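Local coordinates for protein putative amidohydrolase/peptidase (Burkholderia cenocepacia, PDB 4WJB) that probably hydrolyses carbon-nitrogen bonds other than peptide bonds, as a zinc-dependent amidohydrolase of the peptidase M20 family, at residues Ser260-Leu265 with Ala313-Glu318; Ala246-Ala251 with Asn288-Gly293; Gly278-Arg283 with Gly292-Thr297. All coordinates share one frame; numbering follows the deposited sequence.

Interaction 1 of 3, residues Ser260-Leu265 with Ala313-Glu318; sequences SFVEVL and AALRAE
F261 and E318 make the closest contact between these two helix segments. The F261 ring leaves its helix with CG anti to the backbone N (chi1 -174°). E318 starts the same way, which sets CB and CG over the ring; the bend at chi2 (67°) then turns the carboxylate. E318 CG sits 3.6 Å from the centroid of the F261 ring, over the face, in a CH-pi contact. E318 CB lies over the same face, 3.4 Å from F261 CE2. The carboxylate plane is 24° from the ring plane, so the two flat groups are stacked. Its charge has a partner in R321, a salt bridge one turn further along the helix. The segments run nearly antiparallel, their axes 10.8 Å apart. They belong to helices 251-268 and 305-326, which lie side by side on the beta-sheet of the M20 dimerisation domain. One turn on from F261, L265 has CG anti to its carbonyl carbon. Its CD2 meets A314 CB at 3.8 Å, and CD1 reaches toward the L315 backbone. On the sheet side, V262 CG2 and L315 CD1 touch loosely at 4.3 Å. Both side chains also rest on V298 of strand 289-302.

Interaction 2 of 3, residues Ala246-Ala251 with Asn288-Gly293; sequences AFRRDA and NTVPGG. With EDO (1,2-ethanediol), chain H.
V290 is the side chain most deeply engaged here, and its two methyl groups serve different partners. CG1, anti to the backbone N (chi1 178°), packs against D250 CB at 3.6 Å. CG2 lies over one face of the R248 guanidinium, toward its rim, 3.6 Å from R248 NE. R248 is extended from CG to NE, which carries the flat group across the valine. Next along the chain, P291 CD sits 3.4 Å from D250 OD1. The single hydrogen bond between the segments follows, from A251 N to P291 O (2.9 Å, 162°). A251 CB then fits against the backbone of G292 and G293. The outer parts are looser. R249 turns its end away from the strand, and its NH1 bonds back to R248 O. N288 gives ND2 to O1 of an ethanediol at 3.3 Å, nearly straight; this molecule probably came from the crystallisation liquor. Polar atoms beside the valine are satisfied by other partners. R248 NE bonds to T243 O and NH1 to T276 of the second subunit, while D250 N-caps helix 251-268 through V253 N. The buried charged groups are thus held by hydrogen bonds, and the arginine ties this packing to the dimer interface.

Interaction 3 of 3, residues Gly278-Arg283 with Gly292-Thr297; sequences GMIEAR and GGCFFT
Strands 280-283 and 293-297 run antiparallel, 176° between their directions and 4.5 Å apart at closest approach. E281-F295 and R283-G293 are hydrogen-bonded pairs; I280-F296 and A282-C294 are non-hydrogen-bonded pairs. E281 N to F295 O is the shortest bond, at 2.7 Å, and lies in the carbonyl plane. At one end, R283 O accepts from G293 N at 3.0 Å and weakly from G292 N. R283 CG takes the crowded position between N and carbonyl carbon (chi1 59°), bringing it 3.6 Å from G293 CA. The side chain folds over the glycine backbone, and NH1 forms a salt bridge with D237. On the same face, F295 is flanked at its ring edge by two neighbours. M279, fully extended, brings SD to 4.0 Å from F295 CE2 in a Met-aromatic contact. E281 CG lies beside F295 CD2. On the other face, I280 CG1 meets C294 SG at 3.7 Å, with helix 251-268 packed against both. At the far end, T297 OG1 accepts a weak bond from M279 N and donates to a water that also accepts a hydrogen bond from G278 N. I280 N bonds to N285 of the second subunit. The arrangement is a beta hairpin with a classic bulge, G292 and G293 both facing R283, in the M20 dimerisation domain.

Overall arrangement
All three contacts belong to the M20 dimerisation region, and all touch the second subunit. Interactions 2 and 3 both use strand 289-302, and the helices of interaction 1 pack against it. Interactions 2 and 3 share G292 and G293, and their centres are about 13 Å apart. They also touch directly: A251 O lies 3.6 Å from C294 CB. Interaction 1 sits on the helices that cover this sheet, its centre about 17 Å from that of interaction 3 and about 22 Å from that of interaction 2. Helix 251-268 starts at the capped end in interaction 2 and runs on into interaction 1. None of the contacts reaches the zinc site of H96, D107 and H203.

Interaction 1 of 3, residues Ser260-Leu265 with Ala313-Glu318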
loop_
_atom_site.group_PDB
_atom_site.type_symbol
_atom_site.label_atom_id
_atom_site.label_comp_id
_atom_site.label_asym_id
_atom_site.label_seq_id
_atom_site.Cartn_x
_atom_site.Cartn_y
_atom_site.Cartn_z
ATOM N N SER A 260 7.114 10.634 4.847
ATOM C CA SER A 260 7.640 11.314 6.025
ATOM C C SER A 260 7.808 12.803 5.765
ATOM O O SER A 260 7.562 13.631 6.653
ATOM C CB SER A 260 8.981 10.705 6.446
ATOM O OG SER A 260 8.830 9.347 6.816
ATOM N N PHE A 261 8.226 13.144 4.547
ATOM C CA PHE A 261 8.441 14.546 4.205
ATOM C C PHE A 261 7.121 15.297 4.093
ATOM O O PHE A 261 7.037 16.471 4.459
ATOM C CB PHE A 261 9.227 14.686 2.901
ATOM C CG PHE A 261 9.608 16.103 2.586
ATOM C CD1 PHE A 261 10.560 16.754 3.343
ATOM C CD2 PHE A 261 9.002 16.787 1.547
ATOM C CE1 PHE A 261 10.909 18.068 3.068
ATOM C CE2 PHE A 261 9.350 18.098 1.265
ATOM C CZ PHE A 261 10.299 18.740 2.027
ATOM N N VAL A 262 6.096 14.621 3.581
ATOM C CA VAL A 262 4.774 15.225 3.470
ATOM C C VAL A 262 4.288 15.629 4.857
ATOM O O VAL A 262 3.775 16.732 5.040
ATOM C CB VAL A 262 3.754 14.276 2.798
ATOM C CG1 VAL A 262 2.325 14.784 3.003
ATOM C CG2 VAL A 262 4.057 14.145 1.311
ATOM N N GLU A 263 4.484 14.753 5.840
ATOM C CA GLU A 263 4.141 15.090 7.216
ATOM C C GLU A 263 4.933 16.296 7.703
ATOM O O GLU A 263 4.391 17.176 8.371
ATOM C CB GLU A 263 4.385 13.914 8.158
ATOM C CG GLU A 263 3.974 14.237 9.591
ATOM C CD GLU A 263 4.299 13.130 10.564
ATOM O OE1 GLU A 263 3.352 12.470 11.049
ATOM O OE2 GLU A 263 5.500 12.925 10.849
ATOM N N VAL A 264 6.218 16.331 7.365
ATOM C CA VAL A 264 7.070 17.466 7.716
ATOM C C VAL A 264 6.511 18.768 7.143
ATOM O O VAL A 264 6.482 19.807 7.820
ATOM C CB VAL A 264 8.514 17.252 7.212
ATOM C CG1 VAL A 264 9.258 18.587 7.100
ATOM C CG2 VAL A 264 9.257 16.284 8.124
ATOM N N LEU A 265 6.051 18.711 5.898
ATOM C CA LEU A 265 5.487 19.893 5.253
ATOM C C LEU A 265 4.212 20.382 5.950
ATOM O O LEU A 265 4.046 21.579 6.164
ATOM C CB LEU A 265 5.208 19.612 3.776
ATOM C CG LEU A 265 6.457 19.497 2.895
ATOM C CD1 LEU A 265 6.061 19.284 1.444
ATOM C CD2 LEU A 265 7.340 20.735 3.036
ATOM N N ALA A 313 5.875 23.593 -4.562
ATOM C CA ALA A 313 7.284 23.726 -4.891
ATOM C C ALA A 313 8.144 22.825 -4.007
ATOM O O ALA A 313 9.082 22.180 -4.489
ATOM C CB ALA A 313 7.720 25.178 -4.758
ATOM N N ALA A 314 7.818 22.771 -2.718
ATOM C CA ALA A 314 8.613 21.988 -1.774
ATOM C C ALA A 314 8.515 20.492 -2.068
ATOM O O ALA A 314 9.519 19.775 -2.041
ATOM C CB ALA A 314 8.178 22.278 -0.346
ATOM N N LEU A 315 7.301 20.032 -2.352
ATOM C CA LEU A 315 7.058 18.635 -2.683
ATOM C C LEU A 315 7.813 18.226 -3.945
ATOM O O LEU A 315 8.472 17.186 -3.973
ATOM C CB LEU A 315 5.563 18.378 -2.865
ATOM C CG LEU A 315 5.147 16.986 -3.351
ATOM C CD1 LEU A 315 5.481 15.917 -2.325
ATOM C CD2 LEU A 315 3.660 16.962 -3.684
ATOM N N ARG A 316 7.711 19.051 -4.982
ATOM C CA ARG A 316 8.364 18.773 -6.255
ATOM C C ARG A 316 9.885 18.815 -6.137
ATOM O O ARG A 316 10.584 18.037 -6.785
ATOM C CB ARG A 316 7.890 19.762 -7.324
ATOM C CG ARG A 316 6.430 19.580 -7.717
ATOM C CD ARG A 316 5.963 20.655 -8.698
ATOM N NE ARG A 316 4.573 20.449 -9.097
ATOM C CZ ARG A 316 4.203 19.704 -10.134
ATOM N NH1 ARG A 316 5.119 19.100 -10.876
ATOM N NH2 ARG A 316 2.918 19.562 -10.432
ATOM N N ALA A 317 10.394 19.721 -5.308
ATOM C CA ALA A 317 11.833 19.843 -5.110
ATOM C C ALA A 317 12.391 18.622 -4.386
ATOM O O ALA A 317 13.421 18.075 -4.777
ATOM C CB ALA A 317 12.162 21.113 -4.339
ATOM N N GLU A 318 11.702 18.195 -3.334
ATOM C CA GLU A 318 12.169 17.065 -2.545
ATOM C C GLU A 318 12.027 15.762 -3.321
ATOM O O GLU A 318 12.870 14.874 -3.204
ATOM C CB GLU A 318 11.417 16.977 -1.218
ATOM C CG GLU A 318 11.883 15.842 -0.303
ATOM C CD GLU A 318 13.296 16.035 0.231
ATOM O OE1 GLU A 318 13.909 17.097 -0.008
ATOM O OE2 GLU A 318 13.803 15.116 0.905
#

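Interaction 2 of 3, residues Ala246-Ala251 with Asn288-Gly293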
loop_
_atom_site.group_PDB
_atom_site.type_symbol
_atom_site.label_atom_id
_atom_site.label_comp_id
_atom_site.label_asym_id
_atom_site.label_seq_id
_atom_site.Cartn_x
_atom_site.Cartn_y
_atom_site.Cartn_z
ATOM N N ALA A 246 23.441 -2.199 -1.441
ATOM C CA ALA A 246 24.097 -1.256 -2.345
ATOM C C ALA A 246 23.635 -1.373 -3.800
ATOM O O ALA A 246 23.851 -0.457 -4.591
ATOM C CB ALA A 246 25.607 -1.433 -2.268
ATOM N N PHE A 247 23.004 -2.491 -4.155
ATOM C CA PHE A 247 22.544 -2.705 -5.529
ATOM C C PHE A 247 21.076 -2.319 -5.717
ATOM O O PHE A 247 20.573 -2.300 -6.840
ATOM C CB PHE A 247 22.721 -4.171 -5.945
ATOM C CG PHE A 247 24.150 -4.642 -5.978
ATOM C CD1 PHE A 247 25.203 -3.753 -5.833
ATOM C CD2 PHE A 247 24.438 -5.988 -6.168
ATOM C CE1 PHE A 247 26.517 -4.199 -5.864
ATOM C CE2 PHE A 247 25.747 -6.438 -6.199
ATOM C CZ PHE A 247 26.789 -5.542 -6.049
ATOM N N ARG A 248 20.396 -2.018 -4.617
ATOM C CA ARG A 248 18.940 -1.909 -4.626
ATOM C C ARG A 248 18.387 -0.585 -5.149
ATOM O O ARG A 248 18.958 0.484 -4.924
ATOM C CB ARG A 248 18.402 -2.151 -3.215
ATOM C CG ARG A 248 18.734 -3.528 -2.670
ATOM C CD ARG A 248 18.001 -3.791 -1.377
ATOM N NE ARG A 248 18.185 -5.165 -0.921
ATOM C CZ ARG A 248 17.483 -5.712 0.065
ATOM N NH1 ARG A 248 16.550 -5.001 0.687
ATOM N NH2 ARG A 248 17.699 -6.967 0.423
ATOM N N ARG A 249 17.264 -0.688 -5.853
ATOM C CA ARG A 249 16.470 0.458 -6.265
ATOM C C ARG A 249 15.069 0.275 -5.694
ATOM O O ARG A 249 14.118 -0.017 -6.422
ATOM C CB ARG A 249 16.427 0.591 -7.788
ATOM C CG ARG A 249 17.776 0.898 -8.427
ATOM C CD ARG A 249 18.317 2.232 -7.943
ATOM N NE ARG A 249 19.552 2.615 -8.623
ATOM C CZ ARG A 249 20.772 2.335 -8.176
ATOM N NH1 ARG A 249 20.932 1.662 -7.044
ATOM N NH2 ARG A 249 21.833 2.728 -8.863
ATOM N N ASP A 250 14.960 0.425 -4.378
ATOM C CA ASP A 250 13.725 0.140 -3.659
ATOM C C ASP A 250 12.745 1.305 -3.761
ATOM O O ASP A 250 12.954 2.359 -3.161
ATOM C CB ASP A 250 14.036 -0.174 -2.192
ATOM C CG ASP A 250 12.861 -0.801 -1.457
ATOM O OD1 ASP A 250 11.700 -0.393 -1.703
ATOM O OD2 ASP A 250 13.104 -1.686 -0.609
ATOM N N ALA A 251 11.671 1.096 -4.517
ATOM C CA ALA A 251 10.655 2.125 -4.731
ATOM C C ALA A 251 9.847 2.426 -3.471
ATOM O O ALA A 251 9.365 3.549 -3.285
ATOM C CB ALA A 251 9.724 1.712 -5.865
ATOM N N ASN A 288 9.174 -11.084 0.051
ATOM C CA ASN A 288 10.558 -11.498 -0.174
ATOM C C ASN A 288 11.239 -10.785 -1.341
ATOM O O ASN A 288 12.311 -11.197 -1.778
ATOM C CB ASN A 288 10.631 -13.015 -0.383
ATOM C CG ASN A 288 9.905 -13.474 -1.636
ATOM O OD1 ASN A 288 8.966 -12.827 -2.101
ATOM N ND2 ASN A 288 10.331 -14.613 -2.181
ATOM N N THR A 289 10.625 -9.723 -1.854
ATOM C CA THR A 289 11.245 -8.983 -2.949
ATOM C C THR A 289 11.354 -7.491 -2.662
ATOM O O THR A 289 10.516 -6.913 -1.972
ATOM C CB THR A 289 10.479 -9.167 -4.279
ATOM O OG1 THR A 289 9.337 -8.306 -4.301
ATOM C CG2 THR A 289 10.034 -10.607 -4.460
ATOM N N VAL A 290 12.404 -6.879 -3.195
ATOM C CA VAL A 290 12.558 -5.435 -3.170
ATOM C C VAL A 290 11.557 -4.819 -4.137
ATOM O O VAL A 290 11.589 -5.128 -5.329
ATOM C CB VAL A 290 13.985 -5.015 -3.567
ATOM C CG1 VAL A 290 14.105 -3.498 -3.589
ATOM C CG2 VAL A 290 15.014 -5.649 -2.630
ATOM N N PRO A 291 10.652 -3.959 -3.629
ATOM C CA PRO A 291 9.616 -3.333 -4.461
ATOM C C PRO A 291 10.201 -2.480 -5.580
ATOM O O PRO A 291 10.999 -1.582 -5.310
ATOM C CB PRO A 291 8.840 -2.457 -3.465
ATOM C CG PRO A 291 9.121 -3.052 -2.130
ATOM C CD PRO A 291 10.529 -3.569 -2.213
ATOM N N GLY A 292 9.802 -2.752 -6.817
ATOM C CA GLY A 292 10.318 -2.019 -7.958
ATOM C C GLY A 292 9.372 -0.929 -8.427
ATOM O O GLY A 292 9.698 -0.148 -9.321
ATOM N N GLY A 293 8.193 -0.877 -7.822
ATOM C CA GLY A 293 7.221 0.146 -8.159
ATOM C C GLY A 293 6.401 0.581 -6.966
ATOM O O GLY A 293 6.055 -0.224 -6.097
HETATM C C1 EDO H . 13.259 -17.607 -0.679
HETATM O O1 EDO H . 12.786 -16.260 -0.800
HETATM C C2 EDO H . 14.740 -17.651 -1.037
HETATM O O2 EDO H . 15.339 -18.847 -0.521
#

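Interaction 3 of 3, residues Gly278-Arg283 with Gly292-Thr297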
loop_
_atom_site.group_PDB
_atom_site.type_symbol
_atom_site.label_atom_id
_atom_site.label_comp_id
_atom_site.label_asym_id
_atom_site.label_seq_id
_atom_site.Cartn_x
_atom_site.Cartn_y
_atom_site.Cartn_z
ATOM N N GLY A 278 -2.746 9.448 1.643
ATOM C CA GLY A 278 -3.841 8.605 2.091
ATOM C C GLY A 278 -3.903 7.263 1.389
ATOM O O GLY A 278 -4.564 6.333 1.861
ATOM N N MET A 279 -3.211 7.162 0.260
ATOM C CA MET A 279 -3.262 5.958 -0.562
ATOM C C MET A 279 -1.876 5.550 -1.044
ATOM O O MET A 279 -1.104 6.384 -1.509
ATOM C CB MET A 279 -4.200 6.170 -1.756
ATOM C CG MET A 279 -4.306 4.982 -2.708
ATOM S SD MET A 279 -5.474 5.301 -4.058
ATOM C CE MET A 279 -5.508 3.696 -4.857
ATOM N N ILE A 280 -1.561 4.266 -0.920
ATOM C CA ILE A 280 -0.294 3.753 -1.428
ATOM C C ILE A 280 -0.493 2.379 -2.061
ATOM O O ILE A 280 -1.289 1.565 -1.584
ATOM C CB ILE A 280 0.793 3.682 -0.315
ATOM C CG1 ILE A 280 2.136 3.211 -0.889
ATOM C CG2 ILE A 280 0.352 2.784 0.825
ATOM C CD1 ILE A 280 3.274 3.266 0.104
ATOM N N GLU A 281 0.213 2.149 -3.162
ATOM C CA GLU A 281 0.181 0.867 -3.849
ATOM C C GLU A 281 1.595 0.467 -4.240
ATOM O O GLU A 281 2.205 1.072 -5.122
ATOM C CB GLU A 281 -0.716 0.926 -5.091
ATOM C CG GLU A 281 -2.165 1.303 -4.813
ATOM C CD GLU A 281 -2.985 0.155 -4.250
ATOM O OE1 GLU A 281 -4.217 0.317 -4.112
ATOM O OE2 GLU A 281 -2.411 -0.912 -3.954
ATOM N N ALA A 282 2.119 -0.549 -3.568
ATOM C CA ALA A 282 3.438 -1.061 -3.891
ATOM C C ALA A 282 3.312 -2.212 -4.873
ATOM O O ALA A 282 2.305 -2.920 -4.887
ATOM C CB ALA A 282 4.161 -1.505 -2.633
ATOM N N ARG A 283 4.326 -2.389 -5.710
ATOM C CA ARG A 283 4.360 -3.543 -6.592
ATOM C C ARG A 283 5.787 -4.088 -6.710
ATOM O O ARG A 283 6.753 -3.322 -6.737
ATOM C CB ARG A 283 3.779 -3.200 -7.967
ATOM C CG ARG A 283 4.472 -2.074 -8.704
ATOM C CD ARG A 283 4.353 -2.283 -10.207
ATOM N NE ARG A 283 4.845 -3.607 -10.575
ATOM C CZ ARG A 283 6.119 -3.886 -10.825
ATOM N NH1 ARG A 283 6.479 -5.123 -11.142
ATOM N NH2 ARG A 283 7.034 -2.929 -10.759
ATOM N N GLY A 292 9.802 -2.752 -6.817
ATOM C CA GLY A 292 10.318 -2.019 -7.958
ATOM C C GLY A 292 9.372 -0.929 -8.427
ATOM O O GLY A 292 9.698 -0.148 -9.321
ATOM N N GLY A 293 8.193 -0.877 -7.822
ATOM C CA GLY A 293 7.221 0.146 -8.159
ATOM C C GLY A 293 6.401 0.581 -6.966
ATOM O O GLY A 293 6.055 -0.224 -6.097
ATOM N N CYS A 294 6.079 1.865 -6.911
ATOM C CA CYS A 294 5.243 2.346 -5.828
ATOM C C CYS A 294 4.454 3.588 -6.222
ATOM O O CYS A 294 5.023 4.606 -6.608
ATOM C CB CYS A 294 6.084 2.633 -4.589
ATOM S SG CYS A 294 5.070 2.878 -3.105
ATOM N N PHE A 295 3.136 3.480 -6.121
ATOM C CA PHE A 295 2.231 4.592 -6.379
ATOM C C PHE A 295 1.693 5.116 -5.054
ATOM O O PHE A 295 1.380 4.334 -4.155
ATOM C CB PHE A 295 1.090 4.143 -7.303
ATOM C CG PHE A 295 -0.101 5.070 -7.317
ATOM C CD1 PHE A 295 -0.154 6.139 -8.198
ATOM C CD2 PHE A 295 -1.180 4.854 -6.469
ATOM C CE1 PHE A 295 -1.253 6.988 -8.221
ATOM C CE2 PHE A 295 -2.279 5.700 -6.484
ATOM C CZ PHE A 295 -2.316 6.766 -7.363
ATOM N N PHE A 296 1.606 6.435 -4.921
ATOM C CA PHE A 296 0.953 7.030 -3.759
ATOM C C PHE A 296 0.403 8.416 -4.067
ATOM O O PHE A 296 0.842 9.081 -5.008
ATOM C CB PHE A 296 1.908 7.093 -2.556
ATOM C CG PHE A 296 3.096 7.994 -2.756
ATOM C CD1 PHE A 296 4.269 7.506 -3.319
ATOM C CD2 PHE A 296 3.050 9.325 -2.361
ATOM C CE1 PHE A 296 5.369 8.331 -3.494
ATOM C CE2 PHE A 296 4.144 10.157 -2.537
ATOM C CZ PHE A 296 5.304 9.659 -3.104
ATOM N N THR A 297 -0.573 8.837 -3.273
ATOM C CA THR A 297 -1.219 10.128 -3.473
ATOM C C THR A 297 -0.728 11.157 -2.469
ATOM O O THR A 297 -0.274 10.812 -1.380
ATOM C CB THR A 297 -2.744 10.021 -3.347
ATOM O OG1 THR A 297 -3.076 9.548 -2.036
ATOM C CG2 THR A 297 -3.307 9.058 -4.394
HETATM O O HOH W 1 -3.370 11.644 -0.352
#